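Local structure of uncharacterized protein (Peptoclostridium difficile 630, 4YCS) at residues 44-49 with 59-64; 37-42 with 121-126; 14-19 with 23-28. The protein is a putative lipoprotein of unknown function that probably binds a solute for an ABC transporter, as PnrA-like substrate-binding proteins do. All coordinates share one frame; numbering follows the deposited sequence.

Contact 1: residues 44-49 with 59-64; sequences NKVESD and DILCND
Leu-61 on helix 54-62 reaches strand 41-48 with one methyl, and that methyl, CD2, meets both side chains that the strand turns to it. The apolar part is a single methyl pair: Val-46 CG2 lies 4.2 Å from Leu-61 CD2, and the two side chains run antiparallel where they meet. Val-46 holds CG1 anti to its backbone N (chi1 177°), which leaves CG2 beside that N as the branch that does the touching. The backbones stay well apart, with 9.4 Å between Val-46 CA and Leu-61 CA, so the gap is spanned by side chains alone and the shared surface is small, 77 Å². The second touch is polar against apolar: Asn-44 OD1 comes within 4.2 Å of the same Leu-61 CD2, a van der Waals contact; the oxygen's hydrogen bond goes to the hydroxyl of Ser-11 on the adjoining strand 8-15. Leu-61 also packs on Ser-11 and on Ile-69 of strand 68-72, so the leucine lies over three neighbouring strands. Within 59-64 the side-chain bonding is separate from this contact. Asn-63 ND2 turns back to Asp-59 O at 3.0 Å, moderately bent and tilted 34° from the carbonyl plane, while Tyr-87 bonds both Asn-63 ND2 and Asp-59 OD1 and so joins the two side chains. On the strand's other side Lys-45 NZ and Glu-47 OE1 form a long ion pair at 3.6 Å. A helix laid by its leucine on a parallel sheet in this way is characteristic of the three-layer alpha/beta fold of periplasmic-binding-protein domains.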
loop_
_atom_site.group_PDB
_atom_site.type_symbol
_atom_site.label_atom_id
_atom_site.label_comp_id
_atom_site.label_asym_id
_atom_site.label_seq_id
_atom_site.Cartn_x
_atom_site.Cartn_y
_atom_site.Cartn_z
ATOM N N ASN A 44 -3.231 -9.456 -3.099
ATOM C CA ASN A 44 -3.438 -9.954 -1.775
ATOM C C ASN A 44 -3.838 -8.761 -0.893
ATOM O O ASN A 44 -3.415 -7.616 -1.163
ATOM C CB ASN A 44 -2.111 -10.607 -1.338
ATOM C CG ASN A 44 -2.068 -11.004 0.118
ATOM O OD1 ASN A 44 -1.496 -10.285 0.973
ATOM N ND2 ASN A 44 -2.620 -12.169 0.416
ATOM N N LYS A 45 -4.656 -8.988 0.109
ATOM C CA LYS A 45 -4.930 -7.959 1.100
ATOM C C LYS A 45 -4.813 -8.462 2.513
ATOM O O LYS A 45 -5.060 -9.628 2.785
ATOM C CB LYS A 45 -6.302 -7.350 0.879
ATOM C CG LYS A 45 -7.458 -8.154 1.460
ATOM C CD LYS A 45 -8.673 -7.245 1.631
ATOM C CE LYS A 45 -9.963 -8.035 1.661
ATOM N NZ LYS A 45 -11.102 -7.102 1.512
ATOM N N VAL A 46 -4.397 -7.573 3.400
ATOM C CA VAL A 46 -4.333 -7.810 4.830
ATOM C C VAL A 46 -5.131 -6.693 5.504
ATOM O O VAL A 46 -4.997 -5.541 5.114
ATOM C CB VAL A 46 -2.862 -7.821 5.318
ATOM C CG1 VAL A 46 -2.746 -8.000 6.837
ATOM C CG2 VAL A 46 -2.134 -8.940 4.611
ATOM N N GLU A 47 -6.002 -7.058 6.442
ATOM C CA GLU A 47 -6.816 -6.090 7.206
ATOM C C GLU A 47 -6.551 -6.218 8.709
ATOM O O GLU A 47 -6.454 -7.316 9.239
ATOM C CB GLU A 47 -8.279 -6.334 6.939
ATOM C CG GLU A 47 -8.702 -5.939 5.546
ATOM C CD GLU A 47 -10.082 -6.451 5.214
ATOM O OE1 GLU A 47 -10.211 -7.664 4.964
ATOM O OE2 GLU A 47 -11.032 -5.649 5.199
ATOM N N SER A 48 -6.422 -5.099 9.400
ATOM C CA SER A 48 -6.175 -5.137 10.854
ATOM C C SER A 48 -6.746 -3.910 11.575
ATOM O O SER A 48 -6.574 -2.789 11.112
ATOM C CB SER A 48 -4.667 -5.249 11.117
ATOM O OG SER A 48 -4.373 -5.154 12.505
ATOM N N ASP A 49 -7.412 -4.133 12.712
ATOM C CA ASP A 49 -7.821 -3.030 13.595
ATOM C C ASP A 49 -6.801 -2.755 14.718
ATOM O O ASP A 49 -6.922 -1.747 15.419
ATOM C CB ASP A 49 -9.248 -3.251 14.167
ATOM C CG ASP A 49 -9.434 -4.620 14.826
ATOM O OD1 ASP A 49 -8.434 -5.257 15.215
ATOM O OD2 ASP A 49 -10.596 -5.061 14.952
ATOM N N ASP A 59 6.455 -6.371 7.831
ATOM C CA ASP A 59 7.678 -7.153 7.773
ATOM C C ASP A 59 7.456 -8.535 7.142
ATOM O O ASP A 59 8.251 -8.993 6.311
ATOM C CB ASP A 59 8.283 -7.276 9.175
ATOM C CG ASP A 59 9.597 -7.999 9.140
ATOM O OD1 ASP A 59 10.623 -7.313 9.145
ATOM O OD2 ASP A 59 9.577 -9.242 9.067
ATOM N N ILE A 60 6.359 -9.195 7.521
ATOM C CA ILE A 60 5.995 -10.445 6.875
ATOM C C ILE A 60 5.800 -10.268 5.374
ATOM O O ILE A 60 6.249 -11.114 4.603
ATOM C CB ILE A 60 4.726 -11.046 7.501
ATOM C CG1 ILE A 60 5.005 -11.563 8.948
ATOM C CG2 ILE A 60 4.197 -12.168 6.629
ATOM C CD1 ILE A 60 3.715 -11.802 9.752
ATOM N N LEU A 61 5.107 -9.210 4.940
ATOM C CA LEU A 61 4.882 -8.948 3.505
ATOM C C LEU A 61 6.185 -8.726 2.760
ATOM O O LEU A 61 6.309 -9.130 1.581
ATOM C CB LEU A 61 3.929 -7.758 3.294
ATOM C CG LEU A 61 2.496 -7.899 3.830
ATOM C CD1 LEU A 61 1.695 -6.646 3.582
ATOM C CD2 LEU A 61 1.789 -9.099 3.244
ATOM N N CYS A 62 7.178 -8.129 3.437
ATOM C CA CYS A 62 8.509 -7.932 2.844
ATOM C C CYS A 62 9.259 -9.239 2.621
ATOM O O CYS A 62 10.233 -9.273 1.880
ATOM C CB CYS A 62 9.335 -7.006 3.722
ATOM S SG CYS A 62 8.735 -5.330 3.788
ATOM N N ASN A 63 8.773 -10.320 3.226
ATOM C CA ASN A 63 9.337 -11.677 3.024
ATOM C C ASN A 63 8.417 -12.591 2.250
ATOM O O ASN A 63 8.639 -13.766 2.240
ATOM C CB ASN A 63 9.682 -12.287 4.400
ATOM C CG ASN A 63 10.894 -11.605 5.003
ATOM O OD1 ASN A 63 12.016 -11.876 4.599
ATOM N ND2 ASN A 63 10.666 -10.684 5.899
ATOM N N ASP A 64 7.409 -12.033 1.567
ATOM C CA ASP A 64 6.457 -12.820 0.756
ATOM C C ASP A 64 6.502 -12.498 -0.756
ATOM O O ASP A 64 5.555 -12.765 -1.442
ATOM C CB ASP A 64 5.020 -12.527 1.213
ATOM C CG ASP A 64 4.638 -13.241 2.485
ATOM O OD1 ASP A 64 5.286 -14.244 2.801
ATOM O OD2 ASP A 64 3.642 -12.809 3.117
#

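Contact 2: residues 37-42 with 121-126; sequences KKLNID and GLIAGK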
loop_
_atom_site.group_PDB
_atom_site.type_symbol
_atom_site.label_atom_id
_atom_site.label_comp_id
_atom_site.label_asym_id
_atom_site.label_seq_id
_atom_site.Cartn_x
_atom_site.Cartn_y
_atom_site.Cartn_z
ATOM N N LYS A 37 -7.046 -5.699 -13.783
ATOM C CA LYS A 37 -7.704 -5.887 -15.038
ATOM C C LYS A 37 -6.855 -5.436 -16.225
ATOM O O LYS A 37 -6.995 -5.949 -17.321
ATOM C CB LYS A 37 -9.019 -5.140 -15.046
ATOM C CG LYS A 37 -9.995 -5.668 -14.022
ATOM C CD LYS A 37 -11.334 -4.970 -14.163
ATOM C CE LYS A 37 -12.345 -5.534 -13.178
ATOM N NZ LYS A 37 -13.700 -4.972 -13.422
ATOM N N LYS A 38 -5.973 -4.488 -16.022
ATOM C CA LYS A 38 -5.134 -4.017 -17.114
ATOM C C LYS A 38 -3.779 -4.710 -17.148
ATOM O O LYS A 38 -3.093 -4.644 -18.151
ATOM C CB LYS A 38 -4.915 -2.516 -16.988
ATOM C CG LYS A 38 -6.218 -1.725 -17.011
ATOM C CD LYS A 38 -6.068 -0.320 -16.452
ATOM C CE LYS A 38 -7.426 0.313 -16.160
ATOM N NZ LYS A 38 -8.136 0.657 -17.419
ATOM N N LEU A 39 -3.380 -5.337 -16.052
ATOM C CA LEU A 39 -2.067 -5.892 -15.950
ATOM C C LEU A 39 -2.132 -7.375 -15.631
ATOM O O LEU A 39 -3.163 -7.896 -15.246
ATOM C CB LEU A 39 -1.332 -5.196 -14.812
ATOM C CG LEU A 39 -1.415 -3.672 -14.741
ATOM C CD1 LEU A 39 -1.121 -3.204 -13.312
ATOM C CD2 LEU A 39 -0.450 -3.069 -15.756
ATOM N N ASN A 40 -0.984 -8.017 -15.682
ATOM C CA ASN A 40 -0.851 -9.386 -15.226
ATOM C C ASN A 40 -0.319 -9.391 -13.797
ATOM O O ASN A 40 0.919 -9.540 -13.549
ATOM C CB ASN A 40 0.079 -10.156 -16.174
ATOM C CG ASN A 40 0.313 -11.585 -15.719
ATOM O OD1 ASN A 40 -0.493 -12.147 -14.959
ATOM N ND2 ASN A 40 1.447 -12.163 -16.139
ATOM N N ILE A 41 -1.220 -9.192 -12.833
ATOM C CA ILE A 41 -0.770 -9.131 -11.481
ATOM C C ILE A 41 -1.618 -9.976 -10.555
ATOM O O ILE A 41 -2.850 -10.067 -10.717
ATOM C CB ILE A 41 -0.636 -7.675 -10.918
ATOM C CG1 ILE A 41 -1.945 -6.937 -10.946
ATOM C CG2 ILE A 41 0.418 -6.906 -11.683
ATOM C CD1 ILE A 41 -1.986 -5.738 -10.002
ATOM N N ASP A 42 -0.943 -10.593 -9.591
ATOM C CA ASP A 42 -1.597 -11.229 -8.454
ATOM C C ASP A 42 -1.875 -10.197 -7.380
ATOM O O ASP A 42 -1.042 -9.320 -7.203
ATOM C CB ASP A 42 -0.688 -12.307 -7.864
ATOM C CG ASP A 42 -0.608 -13.551 -8.765
ATOM O OD1 ASP A 42 -1.226 -13.516 -9.847
ATOM O OD2 ASP A 42 0.059 -14.548 -8.359
ATOM N N GLY A 121 -3.108 3.793 -12.088
ATOM C CA GLY A 121 -2.116 4.190 -13.046
ATOM C C GLY A 121 -0.736 4.022 -12.458
ATOM O O GLY A 121 0.181 3.514 -13.103
ATOM N N LEU A 122 -0.609 4.458 -11.213
ATOM C CA LEU A 122 0.693 4.373 -10.530
ATOM C C LEU A 122 1.136 2.924 -10.419
ATOM O O LEU A 122 2.290 2.614 -10.620
ATOM C CB LEU A 122 0.598 4.992 -9.157
ATOM C CG LEU A 122 1.926 4.972 -8.450
ATOM C CD1 LEU A 122 2.653 6.289 -8.620
ATOM C CD2 LEU A 122 1.709 4.631 -7.005
ATOM N N ILE A 123 0.196 2.034 -10.116
ATOM C CA ILE A 123 0.499 0.635 -9.928
ATOM C C ILE A 123 0.980 0.112 -11.291
ATOM O O ILE A 123 1.990 -0.595 -11.390
ATOM C CB ILE A 123 -0.745 -0.123 -9.380
ATOM C CG1 ILE A 123 -1.110 0.389 -7.949
ATOM C CG2 ILE A 123 -0.480 -1.605 -9.347
ATOM C CD1 ILE A 123 -2.475 0.025 -7.383
ATOM N N ALA A 124 0.247 0.447 -12.349
ATOM C CA ALA A 124 0.615 0.019 -13.704
ATOM C C ALA A 124 2.007 0.471 -14.109
ATOM O O ALA A 124 2.789 -0.285 -14.678
ATOM C CB ALA A 124 -0.392 0.539 -14.704
ATOM N N GLY A 125 2.314 1.722 -13.827
ATOM C CA GLY A 125 3.617 2.266 -14.165
ATOM C C GLY A 125 4.698 1.599 -13.359
ATOM O O GLY A 125 5.754 1.304 -13.885
ATOM N N LYS A 126 4.459 1.362 -12.076
ATOM C CA LYS A 126 5.473 0.646 -11.258
ATOM C C LYS A 126 5.710 -0.797 -11.687
ATOM O O LYS A 126 6.806 -1.294 -11.548
ATOM C CB LYS A 126 5.110 0.656 -9.768
ATOM C CG LYS A 126 5.199 2.062 -9.186
ATOM C CD LYS A 126 5.140 2.080 -7.689
ATOM C CE LYS A 126 6.486 2.452 -7.107
ATOM N NZ LYS A 126 6.723 3.915 -7.239
#
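Leu-39, in the short link between helix 22-38 and strand 41-48, sets both its methyls against Ala-124 of helix 118-127. The main apolar contact is made with the helix backbone as much as with a side chain: Leu-39 CD1 lies 3.7 Å from Ala-124 CA and 4.0 Å from Ala-124 N, while Leu-39 CD2 rests 3.8 Å from Ala-124 CB. With CG held anti to the carbonyl carbon (chi1 -46°), the isobutyl fork straddles the alanine, whose small side chain lets the leucine come down close to the helix. Leu-39 CA and Ala-124 CA are 6.9 Å apart. A looser apolar group lies on the buried side. There Ile-123 CG2 receives Leu-39 CD1 at 4.3 Å and Ile-41 CD1 at 4.4 Å, so one branch methyl faces two residues of the other segment. The contact is made without hydrogen bonds between the segments; the helix is held by its own backbone bonds, such as Gly-125 N to Gly-121 O at 2.9 Å, and Lys-126 NZ bonds Thr-107 on strand 106-109. The other segment is tied to the sheet: Asp-42 pairs in its backbone with Lys-8 and Val-10 and forms a salt bridge to Lys-7, and Ile-41 packs on strand 8-15. Helix 118-127, near the C terminus, thus lies against the turn that leads from helix 22-38 into the outermost strand 41-48.

Contact 3: residues 14-19 with 23-28; sequences LDIEGT and AMNNSA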
loop_
_atom_site.group_PDB
_atom_site.type_symbol
_atom_site.label_atom_id
_atom_site.label_comp_id
_atom_site.label_asym_id
_atom_site.label_seq_id
_atom_site.Cartn_x
_atom_site.Cartn_y
_atom_site.Cartn_z
ATOM N N LEU A 14 -4.661 -2.726 5.049
ATOM C CA LEU A 14 -5.651 -1.707 5.439
ATOM C C LEU A 14 -5.953 -1.654 6.943
ATOM O O LEU A 14 -5.956 -2.656 7.628
ATOM C CB LEU A 14 -6.957 -1.957 4.706
ATOM C CG LEU A 14 -6.778 -2.072 3.196
ATOM C CD1 LEU A 14 -6.871 -3.530 2.795
ATOM C CD2 LEU A 14 -7.796 -1.241 2.445
ATOM N N ASP A 15 -6.168 -0.435 7.422
ATOM C CA ASP A 15 -6.539 -0.152 8.810
ATOM C C ASP A 15 -8.063 -0.170 8.841
ATOM O O ASP A 15 -8.707 0.666 8.208
ATOM C CB ASP A 15 -6.001 1.227 9.153
ATOM C CG ASP A 15 -6.362 1.698 10.575
ATOM O OD1 ASP A 15 -6.962 0.914 11.355
ATOM O OD2 ASP A 15 -5.983 2.863 10.893
ATOM N N ILE A 16 -8.639 -1.152 9.533
ATOM C CA ILE A 16 -10.107 -1.298 9.601
ATOM C C ILE A 16 -10.728 -1.014 10.985
ATOM O O ILE A 16 -11.848 -1.430 11.241
ATOM C CB ILE A 16 -10.583 -2.678 9.104
ATOM C CG1 ILE A 16 -10.019 -3.837 9.955
ATOM C CG2 ILE A 16 -10.264 -2.790 7.625
ATOM C CD1 ILE A 16 -10.704 -5.171 9.700
ATOM N N GLU A 17 -10.010 -0.311 11.862
ATOM C CA GLU A 17 -10.587 0.119 13.146
ATOM C C GLU A 17 -11.591 1.254 12.928
ATOM O O GLU A 17 -11.272 2.281 12.323
ATOM C CB GLU A 17 -9.509 0.574 14.126
ATOM C CG GLU A 17 -10.062 0.911 15.510
ATOM C CD GLU A 17 -8.994 0.994 16.583
ATOM O OE1 GLU A 17 -7.945 1.603 16.332
ATOM O OE2 GLU A 17 -9.209 0.457 17.686
ATOM N N GLY A 18 -12.808 1.064 13.419
ATOM C CA GLY A 18 -13.850 2.053 13.249
ATOM C C GLY A 18 -14.428 2.019 11.854
ATOM O O GLY A 18 -14.332 1.015 11.163
ATOM N N THR A 19 -15.053 3.122 11.469
ATOM C CA THR A 19 -15.744 3.242 10.199
ATOM C C THR A 19 -15.274 4.450 9.412
ATOM O O THR A 19 -15.654 4.616 8.260
ATOM C CB THR A 19 -17.269 3.388 10.404
ATOM O OG1 THR A 19 -17.532 4.495 11.273
ATOM C CG2 THR A 19 -17.883 2.108 10.993
ATOM N N ALA A 23 -14.708 4.491 3.351
ATOM C CA ALA A 23 -14.760 5.033 1.996
ATOM C C ALA A 23 -13.407 4.951 1.294
ATOM O O ALA A 23 -13.305 4.482 0.150
ATOM C CB ALA A 23 -15.272 6.472 1.995
HETATM N N MSE A 24 -12.373 5.433 1.971
HETATM C CA MSE A 24 -11.008 5.395 1.431
HETATM C C MSE A 24 -10.531 3.981 1.166
HETATM O O MSE A 24 -9.838 3.725 0.189
HETATM C CB MSE A 24 -10.078 5.988 2.489
HETATM C CG MSE A 24 -8.741 6.274 1.839
HETATM SE SE MSE A 24 -7.581 7.249 3.089
HETATM C CE MSE A 24 -7.376 5.894 4.478
ATOM N N ASN A 25 -10.876 3.071 2.070
ATOM C CA ASN A 25 -10.556 1.662 1.952
ATOM C C ASN A 25 -11.174 1.067 0.716
ATOM O O ASN A 25 -10.484 0.391 -0.066
ATOM C CB ASN A 25 -10.945 0.889 3.218
ATOM C CG ASN A 25 -9.966 1.114 4.348
ATOM O OD1 ASN A 25 -9.012 1.856 4.193
ATOM N ND2 ASN A 25 -10.196 0.468 5.488
ATOM N N ASN A 26 -12.455 1.352 0.499
ATOM C CA ASN A 26 -13.130 0.848 -0.691
ATOM C C ASN A 26 -12.556 1.374 -1.980
ATOM O O ASN A 26 -12.408 0.623 -2.952
ATOM C CB ASN A 26 -14.637 1.051 -0.603
ATOM C CG ASN A 26 -15.267 0.024 0.292
ATOM O OD1 ASN A 26 -15.661 -1.027 -0.174
ATOM N ND2 ASN A 26 -15.268 0.270 1.586
ATOM N N SER A 27 -12.172 2.636 -1.980
ATOM C CA SER A 27 -11.561 3.246 -3.153
ATOM C C SER A 27 -10.197 2.618 -3.445
ATOM O O SER A 27 -9.839 2.431 -4.606
ATOM C CB SER A 27 -11.393 4.776 -2.993
ATOM O OG SER A 27 -12.629 5.434 -3.002
ATOM N N ALA A 28 -9.414 2.364 -2.397
ATOM C CA ALA A 28 -8.116 1.747 -2.562
ATOM C C ALA A 28 -8.269 0.342 -3.187
ATOM O O ALA A 28 -7.613 0.009 -4.187
ATOM C CB ALA A 28 -7.391 1.689 -1.233
#
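Asn-25, in the first turn of helix 22-38, lays its amide against the end of strand 8-15 and uses each part of it differently. Its CG stands anti to the carbonyl carbon, which carries the carboxamide off the helix to the strand. The nitrogen end is polar: Asn-25 ND2 donates to Asp-15 O over 3.1 Å in a nearly straight bond, 164° at the hydrogen. That oxygen sits in the plane of the amide, but the donor stands above the carbonyl plane, 48° out of it, so the approach is not along a lone pair. One face of the amide is covered by Leu-14, whose CD2 sits over the amide carbon CG of Asn-25 at 3.7 Å and lies 3.8 Å from Asn-25 OD1. Ile-16 adds CG2 at 3.9 Å from Asn-25 ND2, its side chain crossing the asparagine at about a right angle. Here chi1 of 61° squeezes CG1 between backbone N and carbonyl carbon, and CG2 is the branch left toward the amide while the far end of the chain leads away. One bond and packing by two neighbours thus restrict rotation of this buried amide. The carboxylate of Asp-15 is engaged separately: Asp-15 OD1 accepts a weak bond from Glu-17 N at 3.3 Å, and OD2 forms a salt bridge with Arg-75, which also pairs with Glu-17. Leu-14 and Asn-25 both touch Val-72 of strand 68-72, and Leu-14 bonds through its backbone to Val-46 and Ser-48. The contact thus joins the first strand and the helix of a beta-alpha-beta unit, whose second strand, 41-48, lies alongside 8-15.

In the fold
From the N terminus, contact 3 closes first: strand 8-15 runs out into a short loop, and helix 22-38 turns back against the strand end. The helix then leads into the 37-42 segment of contact 2, whose partner comes 79 residues later in helix 118-127, so contact 2 spans most of the remaining chain. Nested within that long loop is contact 1, closed locally where helix 54-62 returns to strand 41-48. Contacts 1 and 2 share this strand, their centres 19 Å apart, whereas contacts 1 and 3 meet directly through the pairing of strands 8-15 and 41-48. Together they bring helices 22-38, 54-62 and 118-127 against strands 8-15 and 41-48 and the link between helix 22-38 and strand 41-48.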